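Local coordinates for Non-structural protein NS1 (PDB 4R94) that nicks viral DNA at the replication origin and, as the full-length protein, unwinds it using ATP, this piece being the N-terminal magnesium-binding nickase domain, at residues K20-F26 against C200-N205; D111-Q117 against H129-K135; T14-K18 against D232-T237; V101-I107 against Q141-W145. One frame throughout, in Å; residues are numbered along the deposited sequence.

Contact 1 (K20-F26 against C200-N205); sequences KSNQEVF and CVLFGN
Val-25 and Val-201 sit opposite each other as an antiparallel hydrogen-bonded pair, each backbone N giving a 2.9 Å bond to the other's O. The tight packing is on their side of the sheet. CG2 of Val-25 meets CG2 of Val-201 at 3.6 Å, and its other branch, CG1, reaches CD1 of Phe-203 at 3.8 Å. With CG trans to its backbone N (chi1 -172°), Phe-203 lays its ring between that methyl and the aliphatic chain of Lys-20, which runs alongside CD2. Leu-202 is the N-cap of the helix that follows, and the type I turn 20-23 takes up the helix's first N-H groups. Phe-203 N bonds Gln-23 O at 2.9 Å and nearly straight, 167°. Gly-204 N reaches Lys-20 O at 3.0 Å, while Gln-23 N comes to the same oxygen from the opposite face of its carbonyl. Also at the turn, Asn-205 N makes a weak bond to Ser-21 O at 3.4 Å. Without a side chain, Gly-204 can lie close against Ser-21. The other face of the sheet is looser and more exposed: Glu-24 CG passes Leu-202 CD2 at 4.1 Å. Strand 24-31 runs between strands 201-202 and 125-134, with Val-25, Val-201 and Phe-203 all packed on Leu-131, and helix 203-211 carries the nuclease Tyr-210.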
loop_
_atom_site.group_PDB
_atom_site.type_symbol
_atom_site.label_atom_id
_atom_site.label_comp_id
_atom_site.label_asym_id
_atom_site.label_seq_id
_atom_site.Cartn_x
_atom_site.Cartn_y
_atom_site.Cartn_z
ATOM N N LYS A 20 12.404 15.797 0.670
ATOM C CA LYS A 20 11.482 15.443 -0.397
ATOM C C LYS A 20 10.118 16.096 -0.194
ATOM O O LYS A 20 9.115 15.645 -0.741
ATOM C CB LYS A 20 11.346 13.918 -0.485
ATOM C CG LYS A 20 12.652 13.218 -0.803
ATOM C CD LYS A 20 12.525 11.703 -0.669
ATOM C CE LYS A 20 13.861 11.025 -0.865
ATOM N NZ LYS A 20 14.800 11.458 0.211
ATOM N N SER A 21 10.088 17.182 0.582
ATOM C CA SER A 21 8.833 17.808 0.987
ATOM C C SER A 21 7.924 18.150 -0.174
ATOM O O SER A 21 6.700 17.999 -0.073
ATOM C CB SER A 21 9.110 19.092 1.782
ATOM O OG SER A 21 9.887 19.979 1.004
ATOM N N ASN A 22 8.541 18.600 -1.270
ATOM C CA ASN A 22 7.834 19.141 -2.421
ATOM C C ASN A 22 7.950 18.301 -3.679
ATOM O O ASN A 22 7.703 18.788 -4.785
ATOM C CB ASN A 22 8.353 20.549 -2.728
ATOM C CG ASN A 22 7.924 21.554 -1.707
ATOM O OD1 ASN A 22 8.331 21.488 -0.547
ATOM N ND2 ASN A 22 7.104 22.508 -2.127
ATOM N N GLN A 23 8.338 17.045 -3.535
ATOM C CA GLN A 23 8.451 16.209 -4.714
ATOM C C GLN A 23 7.071 15.737 -5.159
ATOM O O GLN A 23 6.329 15.154 -4.373
ATOM C CB GLN A 23 9.361 15.023 -4.451
ATOM C CG GLN A 23 9.819 14.393 -5.736
ATOM C CD GLN A 23 9.750 12.900 -5.689
ATOM O OE1 GLN A 23 9.943 12.294 -4.632
ATOM N NE2 GLN A 23 9.461 12.285 -6.830
ATOM N N GLU A 24 6.718 16.010 -6.414
ATOM C CA GLU A 24 5.418 15.594 -6.937
ATOM C C GLU A 24 5.415 14.086 -7.142
ATOM O O GLU A 24 6.384 13.523 -7.655
ATOM C CB GLU A 24 5.082 16.314 -8.251
ATOM C CG GLU A 24 4.559 17.736 -8.053
ATOM C CD GLU A 24 4.058 18.377 -9.347
ATOM O OE1 GLU A 24 4.897 18.801 -10.164
ATOM O OE2 GLU A 24 2.827 18.458 -9.544
ATOM N N VAL A 25 4.343 13.438 -6.688
ATOM C CA VAL A 25 4.206 11.979 -6.807
ATOM C C VAL A 25 2.751 11.620 -7.088
ATOM O O VAL A 25 1.844 12.370 -6.748
ATOM C CB VAL A 25 4.667 11.223 -5.525
ATOM C CG1 VAL A 25 6.168 11.405 -5.264
ATOM C CG2 VAL A 25 3.863 11.650 -4.318
ATOM N N PHE A 26 2.527 10.458 -7.695
ATOM C CA PHE A 26 1.178 9.927 -7.820
ATOM C C PHE A 26 0.680 9.407 -6.474
ATOM O O PHE A 26 1.466 8.989 -5.622
ATOM C CB PHE A 26 1.113 8.761 -8.809
ATOM C CG PHE A 26 1.493 9.103 -10.227
ATOM C CD1 PHE A 26 0.999 10.233 -10.856
ATOM C CD2 PHE A 26 2.311 8.245 -10.943
ATOM C CE1 PHE A 26 1.347 10.513 -12.181
ATOM C CE2 PHE A 26 2.662 8.523 -12.255
ATOM C CZ PHE A 26 2.180 9.666 -12.870
ATOM N N CYS A 200 -1.373 15.000 -8.640
ATOM C CA CYS A 200 -0.160 14.640 -7.935
ATOM C C CYS A 200 -0.191 15.265 -6.547
ATOM O O CYS A 200 -0.846 16.299 -6.319
ATOM C CB CYS A 200 1.072 15.074 -8.720
ATOM S SG CYS A 200 1.226 14.200 -10.303
ATOM N N VAL A 201 0.478 14.617 -5.606
ATOM C CA VAL A 201 0.571 15.162 -4.266
ATOM C C VAL A 201 2.026 15.408 -3.936
ATOM O O VAL A 201 2.918 14.975 -4.672
ATOM C CB VAL A 201 -0.068 14.235 -3.218
ATOM C CG1 VAL A 201 -1.534 13.993 -3.551
ATOM C CG2 VAL A 201 0.678 12.911 -3.140
ATOM N N LEU A 202 2.264 16.126 -2.843
ATOM C CA LEU A 202 3.622 16.416 -2.408
ATOM C C LEU A 202 4.072 15.364 -1.392
ATOM O O LEU A 202 3.494 15.250 -0.296
ATOM C CB LEU A 202 3.711 17.835 -1.815
ATOM C CG LEU A 202 3.472 18.987 -2.799
ATOM C CD1 LEU A 202 3.867 20.311 -2.146
ATOM C CD2 LEU A 202 4.211 18.806 -4.104
ATOM N N PHE A 203 5.111 14.617 -1.770
ATOM C CA PHE A 203 5.562 13.421 -1.065
ATOM C C PHE A 203 5.821 13.626 0.431
ATOM O O PHE A 203 5.116 13.073 1.269
ATOM C CB PHE A 203 6.819 12.897 -1.755
ATOM C CG PHE A 203 7.291 11.558 -1.262
ATOM C CD1 PHE A 203 6.667 10.384 -1.670
ATOM C CD2 PHE A 203 8.417 11.471 -0.453
ATOM C CE1 PHE A 203 7.134 9.138 -1.241
ATOM C CE2 PHE A 203 8.894 10.232 -0.024
ATOM C CZ PHE A 203 8.247 9.063 -0.414
ATOM N N GLY A 204 6.837 14.414 0.768
ATOM C CA GLY A 204 7.187 14.619 2.164
ATOM C C GLY A 204 6.048 15.206 2.984
ATOM O O GLY A 204 5.782 14.751 4.091
ATOM N N ASN A 205 5.359 16.199 2.434
ATOM C CA ASN A 205 4.296 16.839 3.194
ATOM C C ASN A 205 3.140 15.903 3.503
ATOM O O ASN A 205 2.650 15.878 4.625
ATOM C CB ASN A 205 3.772 18.079 2.468
ATOM C CG ASN A 205 4.779 19.206 2.451
ATOM O OD1 ASN A 205 5.797 19.170 3.157
ATOM N ND2 ASN A 205 4.507 20.220 1.631
#

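Contact 2 (D111-Q117 against H129-K135); sequences DVNWFVQ and HVLIGGK. With MG (magnesium ion), chain B.
Asn-113 N donates to Gly-133 O at 2.8 Å, the shortest bond between these two antiparallel strands, and Gly-133 N returns one to Asn-113 O. The same pairing repeats at Phe-115 with Leu-131 and at Gln-117 with His-129. Beyond Asn-113, water 1 bridges the strands, donating to Asp-111 O and accepting from Lys-135 N. Beside it, Asp-111 OD2 and Lys-135 NZ form a long salt bridge of 3.6 Å. On the face toward helix 81-104, Val-112 and Ile-132 each turn CG1 to the side opposite the backbone N, and these carbons meet at 3.5 Å. Phe-115 and Leu-131 pack on the other face, under helix 203-211. There too His-129 sets its ring edge beside Gln-117 O and binds magnesium through NE2 at 2.2 Å. Gln-117 is second shell: its NE2 bonds Glu-119, its OE1 Ser-230 and Arg-245. Glu-119, His-127 and three waters complete the six-coordinate metal, the His-x-His site of HUH rolling-circle nickases.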
loop_
_atom_site.group_PDB
_atom_site.type_symbol
_atom_site.label_atom_id
_atom_site.label_comp_id
_atom_site.label_asym_id
_atom_site.label_seq_id
_atom_site.Cartn_x
_atom_site.Cartn_y
_atom_site.Cartn_z
ATOM N N ASP A 111 15.977 5.460 -8.400
ATOM C CA ASP A 111 15.587 6.765 -8.920
ATOM C C ASP A 111 14.123 7.067 -8.597
ATOM O O ASP A 111 13.538 7.992 -9.154
ATOM C CB ASP A 111 15.795 6.848 -10.435
ATOM C CG ASP A 111 17.263 6.790 -10.837
ATOM O OD1 ASP A 111 18.126 7.131 -9.994
ATOM O OD2 ASP A 111 17.545 6.403 -11.996
ATOM N N VAL A 112 13.537 6.257 -7.719
ATOM C CA VAL A 112 12.110 6.357 -7.396
ATOM C C VAL A 112 11.901 6.661 -5.929
ATOM O O VAL A 112 12.523 6.029 -5.085
ATOM C CB VAL A 112 11.373 5.028 -7.703
ATOM C CG1 VAL A 112 9.875 5.215 -7.565
ATOM C CG2 VAL A 112 11.716 4.552 -9.078
ATOM N N ASN A 113 11.008 7.597 -5.605
ATOM C CA ASN A 113 10.613 7.765 -4.220
ATOM C C ASN A 113 9.259 7.102 -4.034
ATOM O O ASN A 113 8.339 7.347 -4.824
ATOM C CB ASN A 113 10.542 9.246 -3.846
ATOM C CG ASN A 113 11.891 9.930 -3.945
ATOM O OD1 ASN A 113 12.904 9.394 -3.503
ATOM N ND2 ASN A 113 11.913 11.103 -4.548
ATOM N N TRP A 114 9.135 6.237 -3.035
ATOM C CA TRP A 114 7.812 5.706 -2.757
ATOM C C TRP A 114 7.563 5.507 -1.275
ATOM O O TRP A 114 8.479 5.422 -0.461
ATOM C CB TRP A 114 7.543 4.397 -3.540
ATOM C CG TRP A 114 8.531 3.264 -3.346
ATOM C CD1 TRP A 114 9.536 2.897 -4.197
ATOM C CD2 TRP A 114 8.594 2.359 -2.241
ATOM N NE1 TRP A 114 10.226 1.830 -3.683
ATOM C CE2 TRP A 114 9.663 1.475 -2.480
ATOM C CE3 TRP A 114 7.844 2.208 -1.064
ATOM C CZ2 TRP A 114 10.012 0.466 -1.585
ATOM C CZ3 TRP A 114 8.183 1.216 -0.185
ATOM C CH2 TRP A 114 9.259 0.342 -0.449
ATOM N N PHE A 115 6.280 5.436 -0.943
ATOM C CA PHE A 115 5.819 5.258 0.418
ATOM C C PHE A 115 4.572 4.406 0.362
ATOM O O PHE A 115 3.702 4.645 -0.473
ATOM C CB PHE A 115 5.502 6.623 1.070
ATOM C CG PHE A 115 4.850 6.525 2.427
ATOM C CD1 PHE A 115 5.616 6.353 3.576
ATOM C CD2 PHE A 115 3.474 6.623 2.552
ATOM C CE1 PHE A 115 5.022 6.262 4.825
ATOM C CE2 PHE A 115 2.864 6.536 3.806
ATOM C CZ PHE A 115 3.641 6.348 4.943
ATOM N N VAL A 116 4.485 3.430 1.254
ATOM C CA VAL A 116 3.372 2.504 1.294
ATOM C C VAL A 116 2.766 2.507 2.694
ATOM O O VAL A 116 3.510 2.463 3.678
ATOM C CB VAL A 116 3.883 1.091 0.900
ATOM C CG1 VAL A 116 2.901 -0.002 1.286
ATOM C CG2 VAL A 116 4.227 1.065 -0.596
ATOM N N GLN A 117 1.439 2.604 2.820
ATOM C CA GLN A 117 0.810 2.500 4.142
ATOM C C GLN A 117 -0.502 1.725 4.102
ATOM O O GLN A 117 -1.469 2.109 3.412
ATOM C CB GLN A 117 0.556 3.882 4.755
ATOM C CG GLN A 117 -0.138 3.791 6.113
ATOM C CD GLN A 117 0.194 4.989 6.991
ATOM O OE1 GLN A 117 1.360 5.226 7.306
ATOM N NE2 GLN A 117 -0.828 5.731 7.409
ATOM N N HIS A 129 -2.394 2.564 0.733
ATOM C CA HIS A 129 -1.963 3.769 0.054
ATOM C C HIS A 129 -0.556 3.618 -0.495
ATOM O O HIS A 129 0.338 3.120 0.185
ATOM C CB HIS A 129 -1.996 4.952 1.008
ATOM C CG HIS A 129 -3.369 5.319 1.444
ATOM N ND1 HIS A 129 -4.124 6.255 0.777
ATOM C CD2 HIS A 129 -4.120 4.883 2.482
ATOM C CE1 HIS A 129 -5.286 6.394 1.393
ATOM N NE2 HIS A 129 -5.312 5.568 2.425
ATOM N N VAL A 130 -0.375 4.061 -1.726
ATOM C CA VAL A 130 0.950 4.161 -2.321
ATOM C C VAL A 130 1.190 5.548 -2.893
ATOM O O VAL A 130 0.425 6.024 -3.735
ATOM C CB VAL A 130 1.154 3.128 -3.440
ATOM C CG1 VAL A 130 2.566 3.277 -4.045
ATOM C CG2 VAL A 130 0.901 1.736 -2.913
ATOM N N LEU A 131 2.268 6.182 -2.448
ATOM C CA LEU A 131 2.758 7.388 -3.109
ATOM C C LEU A 131 3.985 6.993 -3.905
ATOM O O LEU A 131 4.866 6.327 -3.369
ATOM C CB LEU A 131 3.117 8.474 -2.086
ATOM C CG LEU A 131 2.008 8.905 -1.122
ATOM C CD1 LEU A 131 2.528 10.045 -0.224
ATOM C CD2 LEU A 131 0.739 9.307 -1.873
ATOM N N ILE A 132 4.064 7.388 -5.168
ATOM C CA ILE A 132 5.240 7.020 -5.956
ATOM C C ILE A 132 5.518 8.036 -7.059
ATOM O O ILE A 132 4.598 8.494 -7.753
ATOM C CB ILE A 132 5.082 5.596 -6.576
ATOM C CG1 ILE A 132 6.349 5.175 -7.326
ATOM C CG2 ILE A 132 3.855 5.522 -7.479
ATOM C CD1 ILE A 132 6.394 3.687 -7.622
ATOM N N GLY A 133 6.791 8.389 -7.209
ATOM C CA GLY A 133 7.191 9.333 -8.232
ATOM C C GLY A 133 8.697 9.422 -8.352
ATOM O O GLY A 133 9.448 8.659 -7.723
ATOM N N GLY A 134 9.146 10.370 -9.167
ATOM C CA GLY A 134 10.565 10.578 -9.370
ATOM C C GLY A 134 10.806 11.252 -10.704
ATOM O O GLY A 134 9.862 11.643 -11.381
ATOM N N LYS A 135 12.075 11.388 -11.076
ATOM C CA LYS A 135 12.445 12.090 -12.302
ATOM C C LYS A 135 11.858 11.447 -13.566
ATOM O O LYS A 135 11.551 12.144 -14.535
ATOM C CB LYS A 135 13.973 12.186 -12.411
ATOM C CG LYS A 135 14.696 10.852 -12.473
ATOM C CD LYS A 135 16.193 11.052 -12.666
ATOM C CE LYS A 135 16.913 9.732 -12.914
ATOM N NZ LYS A 135 16.479 9.083 -14.187
HETATM MG MG MG B . -6.888 5.434 3.969
HETATM O O HOH W 1 14.126 10.692 -8.983
HETATM O O HOH W 2 -8.417 5.943 2.601
HETATM O O HOH W 3 -8.197 5.213 5.654
HETATM O O HOH W 4 -6.753 7.461 4.255
#

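Contact 3 (T14-K18 against D232-T237); sequences TNWLK and DSGWKT
A chi1 of -173° turns the Trp-16 indole away from its own backbone N, and Lys-236 folds at chi2 (-73°) to lay its chain over that ring. Beside that chain, over the same face, is an Asx turn: Asp-232 OD1 accepts from Gly-234 N at 2.9 Å, within a type I turn 232-235. Lys-236 N also bonds OD1, on its syn side, while Thr-237 N and OG1 both bond OD2. Four donors therefore fix the carboxylate, and would probably help to keep it charged. It lies over the six-membered end of the indole, the two planes 26° apart, with OD1 3.6 Å from Trp-16 CH2. The contact ties the N-terminal helix to the loop between strand 227-232 and helix 242-252. At the indole edge Ser-233 OG lies near the ring plane, 3.7 Å from Trp-16 CZ2, and bonds Trp-114 N. Over the same face as the carboxylate, Lys-236 CG makes a CH-pi contact 3.7 Å from the centroid of the five-membered ring.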
loop_
_atom_site.group_PDB
_atom_site.type_symbol
_atom_site.label_atom_id
_atom_site.label_comp_id
_atom_site.label_asym_id
_atom_site.label_seq_id
_atom_site.Cartn_x
_atom_site.Cartn_y
_atom_site.Cartn_z
ATOM N N THR A 14 12.957 12.232 9.576
ATOM C CA THR A 14 12.508 13.615 9.415
ATOM C C THR A 14 13.282 14.319 8.291
ATOM O O THR A 14 12.689 14.938 7.402
ATOM C CB THR A 14 12.664 14.413 10.726
ATOM O OG1 THR A 14 12.021 13.720 11.804
ATOM C CG2 THR A 14 12.035 15.808 10.577
ATOM N N ASN A 15 14.605 14.197 8.321
ATOM C CA ASN A 15 15.450 14.817 7.302
ATOM C C ASN A 15 15.197 14.278 5.899
ATOM O O ASN A 15 15.163 15.040 4.933
ATOM C CB ASN A 15 16.928 14.648 7.657
ATOM C CG ASN A 15 17.357 15.539 8.808
ATOM O OD1 ASN A 15 16.785 16.616 9.028
ATOM N ND2 ASN A 15 18.370 15.101 9.550
ATOM N N TRP A 16 15.021 12.966 5.787
ATOM C CA TRP A 16 14.756 12.335 4.501
ATOM C C TRP A 16 13.443 12.842 3.893
ATOM O O TRP A 16 13.372 13.130 2.691
ATOM C CB TRP A 16 14.732 10.810 4.681
ATOM C CG TRP A 16 14.639 9.978 3.438
ATOM C CD1 TRP A 16 15.678 9.553 2.643
ATOM C CD2 TRP A 16 13.453 9.395 2.888
ATOM N NE1 TRP A 16 15.198 8.772 1.621
ATOM C CE2 TRP A 16 13.838 8.659 1.748
ATOM C CE3 TRP A 16 12.101 9.429 3.245
ATOM C CZ2 TRP A 16 12.916 7.965 0.961
ATOM C CZ3 TRP A 16 11.193 8.744 2.461
ATOM C CH2 TRP A 16 11.600 8.026 1.332
ATOM N N LEU A 17 12.414 12.979 4.728
ATOM C CA LEU A 17 11.120 13.442 4.244
ATOM C C LEU A 17 11.160 14.925 3.899
ATOM O O LEU A 17 10.581 15.345 2.902
ATOM C CB LEU A 17 10.022 13.177 5.278
ATOM C CG LEU A 17 9.691 11.716 5.566
ATOM C CD1 LEU A 17 8.817 11.612 6.818
ATOM C CD2 LEU A 17 9.008 11.077 4.354
ATOM N N LYS A 18 11.851 15.712 4.715
ATOM C CA LYS A 18 11.912 17.147 4.476
ATOM C C LYS A 18 12.649 17.459 3.173
ATOM O O LYS A 18 12.279 18.379 2.446
ATOM C CB LYS A 18 12.573 17.868 5.657
ATOM C CG LYS A 18 12.222 19.347 5.727
ATOM C CD LYS A 18 10.734 19.539 6.022
ATOM C CE LYS A 18 10.368 21.000 6.150
ATOM N NZ LYS A 18 8.956 21.195 6.581
ATOM N N ASP A 232 8.930 2.756 3.157
ATOM C CA ASP A 232 9.267 3.680 2.096
ATOM C C ASP A 232 10.559 3.265 1.415
ATOM O O ASP A 232 11.258 2.357 1.878
ATOM C CB ASP A 232 9.369 5.110 2.647
ATOM C CG ASP A 232 10.406 5.238 3.740
ATOM O OD1 ASP A 232 11.603 5.060 3.434
ATOM O OD2 ASP A 232 10.025 5.523 4.893
ATOM N N SER A 233 10.858 3.943 0.316
ATOM C CA SER A 233 11.960 3.549 -0.567
ATOM C C SER A 233 13.330 3.771 0.084
ATOM O O SER A 233 14.345 3.261 -0.409
ATOM C CB SER A 233 11.862 4.318 -1.890
ATOM O OG SER A 233 11.713 5.712 -1.660
ATOM N N GLY A 234 13.351 4.500 1.196
ATOM C CA GLY A 234 14.573 4.720 1.959
ATOM C C GLY A 234 14.689 3.903 3.242
ATOM O O GLY A 234 15.642 4.090 4.017
ATOM N N TRP A 235 13.732 3.001 3.465
ATOM C CA TRP A 235 13.588 2.277 4.736
ATOM C C TRP A 235 13.670 3.202 5.952
ATOM O O TRP A 235 14.219 2.837 7.003
ATOM C CB TRP A 235 14.637 1.146 4.841
ATOM C CG TRP A 235 14.362 0.016 3.888
ATOM C CD1 TRP A 235 14.586 0.013 2.542
ATOM C CD2 TRP A 235 13.798 -1.264 4.203
ATOM N NE1 TRP A 235 14.200 -1.191 1.997
ATOM C CE2 TRP A 235 13.709 -1.992 2.996
ATOM C CE3 TRP A 235 13.359 -1.868 5.388
ATOM C CZ2 TRP A 235 13.208 -3.292 2.936
ATOM C CZ3 TRP A 235 12.861 -3.168 5.326
ATOM C CH2 TRP A 235 12.782 -3.857 4.106
ATOM N N LYS A 236 13.079 4.398 5.826
ATOM C CA LYS A 236 13.175 5.420 6.864
ATOM C C LYS A 236 12.051 5.366 7.891
ATOM O O LYS A 236 12.307 5.458 9.098
ATOM C CB LYS A 236 13.215 6.806 6.214
ATOM C CG LYS A 236 14.450 7.032 5.358
ATOM C CD LYS A 236 15.677 7.226 6.228
ATOM C CE LYS A 236 16.948 7.238 5.386
ATOM N NZ LYS A 236 18.155 7.422 6.238
ATOM N N THR A 237 10.811 5.212 7.434
ATOM C CA THR A 237 9.692 5.175 8.371
ATOM C C THR A 237 9.337 3.764 8.832
ATOM O O THR A 237 8.652 3.615 9.838
ATOM C CB THR A 237 8.412 5.831 7.777
ATOM O OG1 THR A 237 7.958 5.092 6.638
ATOM C CG2 THR A 237 8.692 7.269 7.357
#

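Contact 4 (V101-I107 against Q141-W145)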
loop_
_atom_site.group_PDB
_atom_site.type_symbol
_atom_site.label_atom_id
_atom_site.label_comp_id
_atom_site.label_asym_id
_atom_site.label_seq_id
_atom_site.Cartn_x
_atom_site.Cartn_y
_atom_site.Cartn_z
ATOM N N VAL A 101 5.877 -2.623 -12.916
ATOM C CA VAL A 101 5.657 -1.483 -13.791
ATOM C C VAL A 101 6.946 -0.677 -13.955
ATOM O O VAL A 101 7.244 -0.211 -15.054
ATOM C CB VAL A 101 4.504 -0.602 -13.281
ATOM C CG1 VAL A 101 4.303 0.603 -14.200
ATOM C CG2 VAL A 101 3.238 -1.461 -13.262
ATOM N N LEU A 102 7.728 -0.542 -12.881
ATOM C CA LEU A 102 9.035 0.114 -13.000
ATOM C C LEU A 102 9.899 -0.585 -14.060
ATOM O O LEU A 102 10.561 0.081 -14.864
ATOM C CB LEU A 102 9.769 0.125 -11.660
ATOM C CG LEU A 102 9.199 1.047 -10.574
ATOM C CD1 LEU A 102 9.979 0.835 -9.287
ATOM C CD2 LEU A 102 9.260 2.487 -11.013
ATOM N N ASN A 103 9.891 -1.915 -14.052
ATOM C CA ASN A 103 10.643 -2.679 -15.051
ATOM C C ASN A 103 10.178 -2.342 -16.464
ATOM O O ASN A 103 10.996 -2.147 -17.375
ATOM C CB ASN A 103 10.522 -4.184 -14.813
ATOM C CG ASN A 103 11.440 -4.681 -13.719
ATOM O OD1 ASN A 103 12.425 -4.028 -13.372
ATOM N ND2 ASN A 103 11.131 -5.855 -13.177
ATOM N N THR A 104 8.860 -2.264 -16.645
ATOM C CA THR A 104 8.291 -1.943 -17.950
ATOM C C THR A 104 8.864 -0.637 -18.488
ATOM O O THR A 104 9.138 -0.512 -19.682
ATOM C CB THR A 104 6.757 -1.860 -17.873
ATOM O OG1 THR A 104 6.247 -3.180 -17.673
ATOM C CG2 THR A 104 6.166 -1.290 -19.149
ATOM N N LYS A 105 9.076 0.317 -17.588
ATOM C CA LYS A 105 9.570 1.635 -17.948
ATOM C C LYS A 105 11.088 1.766 -17.843
ATOM O O LYS A 105 11.625 2.858 -18.043
ATOM C CB LYS A 105 8.906 2.696 -17.067
ATOM C CG LYS A 105 7.422 2.913 -17.349
ATOM C CD LYS A 105 7.198 3.186 -18.825
ATOM C CE LYS A 105 6.019 4.113 -19.055
ATOM N NZ LYS A 105 6.430 5.545 -19.007
ATOM N N ASN A 106 11.763 0.666 -17.525
ATOM C CA ASN A 106 13.216 0.659 -17.318
ATOM C C ASN A 106 13.655 1.688 -16.286
ATOM O O ASN A 106 14.676 2.366 -16.459
ATOM C CB ASN A 106 13.945 0.913 -18.638
ATOM C CG ASN A 106 13.586 -0.098 -19.695
ATOM O OD1 ASN A 106 13.722 -1.303 -19.487
ATOM N ND2 ASN A 106 13.094 0.380 -20.826
ATOM N N ILE A 107 12.867 1.832 -15.224
ATOM C CA ILE A 107 13.205 2.759 -14.158
ATOM C C ILE A 107 14.009 2.062 -13.068
ATOM O O ILE A 107 13.574 1.056 -12.492
ATOM C CB ILE A 107 11.941 3.411 -13.549
ATOM C CG1 ILE A 107 11.202 4.219 -14.617
ATOM C CG2 ILE A 107 12.329 4.334 -12.433
ATOM C CD1 ILE A 107 9.861 4.769 -14.156
ATOM N N GLN A 141 1.239 10.617 -17.224
ATOM C CA GLN A 141 1.416 9.165 -17.217
ATOM C C GLN A 141 0.571 8.479 -16.142
ATOM O O GLN A 141 0.559 7.241 -16.048
ATOM C CB GLN A 141 2.884 8.809 -17.006
ATOM C CG GLN A 141 3.839 9.366 -18.048
ATOM C CD GLN A 141 5.289 9.057 -17.719
ATOM O OE1 GLN A 141 5.730 9.221 -16.577
ATOM N NE2 GLN A 141 6.037 8.597 -18.716
ATOM N N GLY A 142 -0.121 9.270 -15.330
ATOM C CA GLY A 142 -0.883 8.734 -14.209
ATOM C C GLY A 142 -1.920 7.694 -14.578
ATOM O O GLY A 142 -1.993 6.625 -13.955
ATOM N N LYS A 143 -2.729 7.995 -15.590
ATOM C CA LYS A 143 -3.765 7.065 -16.046
ATOM C C LYS A 143 -3.192 5.730 -16.508
ATOM O O LYS A 143 -3.735 4.677 -16.180
ATOM C CB LYS A 143 -4.574 7.684 -17.182
ATOM C CG LYS A 143 -5.520 8.788 -16.731
ATOM C CD LYS A 143 -5.846 9.713 -17.891
ATOM C CE LYS A 143 -7.184 10.394 -17.691
ATOM N NZ LYS A 143 -8.301 9.417 -17.831
ATOM N N TRP A 144 -2.111 5.790 -17.281
ATOM C CA TRP A 144 -1.412 4.590 -17.722
ATOM C C TRP A 144 -0.898 3.788 -16.531
ATOM O O TRP A 144 -1.024 2.559 -16.504
ATOM C CB TRP A 144 -0.248 4.955 -18.649
ATOM C CG TRP A 144 0.519 3.778 -19.183
ATOM C CD1 TRP A 144 0.291 3.113 -20.355
ATOM C CD2 TRP A 144 1.656 3.144 -18.579
ATOM N NE1 TRP A 144 1.212 2.104 -20.516
ATOM C CE2 TRP A 144 2.063 2.103 -19.441
ATOM C CE3 TRP A 144 2.367 3.354 -17.394
ATOM C CZ2 TRP A 144 3.145 1.276 -19.151
ATOM C CZ3 TRP A 144 3.445 2.536 -17.111
ATOM C CH2 TRP A 144 3.823 1.508 -17.985
ATOM N N TRP A 145 -0.333 4.486 -15.548
ATOM C CA TRP A 145 0.205 3.815 -14.367
ATOM C C TRP A 145 -0.915 3.101 -13.622
ATOM O O TRP A 145 -0.759 1.938 -13.233
ATOM C CB TRP A 145 0.925 4.815 -13.442
ATOM C CG TRP A 145 2.422 4.799 -13.630
ATOM C CD1 TRP A 145 3.140 5.513 -14.547
ATOM C CD2 TRP A 145 3.369 4.014 -12.896
ATOM N NE1 TRP A 145 4.483 5.226 -14.420
ATOM C CE2 TRP A 145 4.647 4.307 -13.414
ATOM C CE3 TRP A 145 3.259 3.093 -11.841
ATOM C CZ2 TRP A 145 5.810 3.705 -12.924
ATOM C CZ3 TRP A 145 4.414 2.504 -11.348
ATOM C CH2 TRP A 145 5.675 2.812 -11.891
#
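Val-101 drives its CG1 methyl into the face of Trp-145, 3.4 Å from the centroid of the six-membered ring and only 9° off the normal. The same methyl touches CZ3 of Trp-144 obliquely at 3.6 Å, an atom that also lies over this face of Trp-145. Leu-102 CD2 meets the rim of Trp-145 at CH2 (3.7 Å), with Ile-107 CD1 farther round the edge. Lys-105 folds back over Trp-144: its CE lies 3.8 Å from the six-membered centroid as a CH-pi contact, and its NZ adds a cation-pi interaction at 5.0 Å. Thr-104 CG2 comes in at the edge of that ring. Here the C-terminal end of helix 81-104 packs on the first turn of helix 142-160. A Schellman motif closes the former: Asn-106 takes a positive phi, and Ile-107 N bonds back to Leu-102 O at 2.9 Å, turning Ile-107 toward Trp-145. On the other segment, Trp-145 N bonds Gln-141 O, and the Gln-141 side chain is held by OE1 to Ser-138 N. Its NE2 comes close to Lys-105 NZ, but both are donors and form no hydrogen bond. Farther out, the Trp-145 ring meets Phe-137 and Phe-26.

Overall arrangement
Contact 2 lies nearest the centre of the chain and holds the metal; all four are partly buried, and the centres of the other three lie about 16 or 17 Å from the chain's centre. Contacts 1 and 2 share one sheet and rest mainly on backbone hydrogen bonds, joined where Phe-26 N meets Ile-132 O. Contacts 3 and 4 have no hydrogen bond between their segments and rely instead on tryptophans covered by aliphatic chains, a lysine in each case. Contact 3 joins contact 2 through Trp-114 O and Ser-233 N, and contact 1 where Trp-16 touches Phe-203. Contact 4 meets the sheet from elsewhere, through Val-112 and Phe-26, and does not touch contact 3.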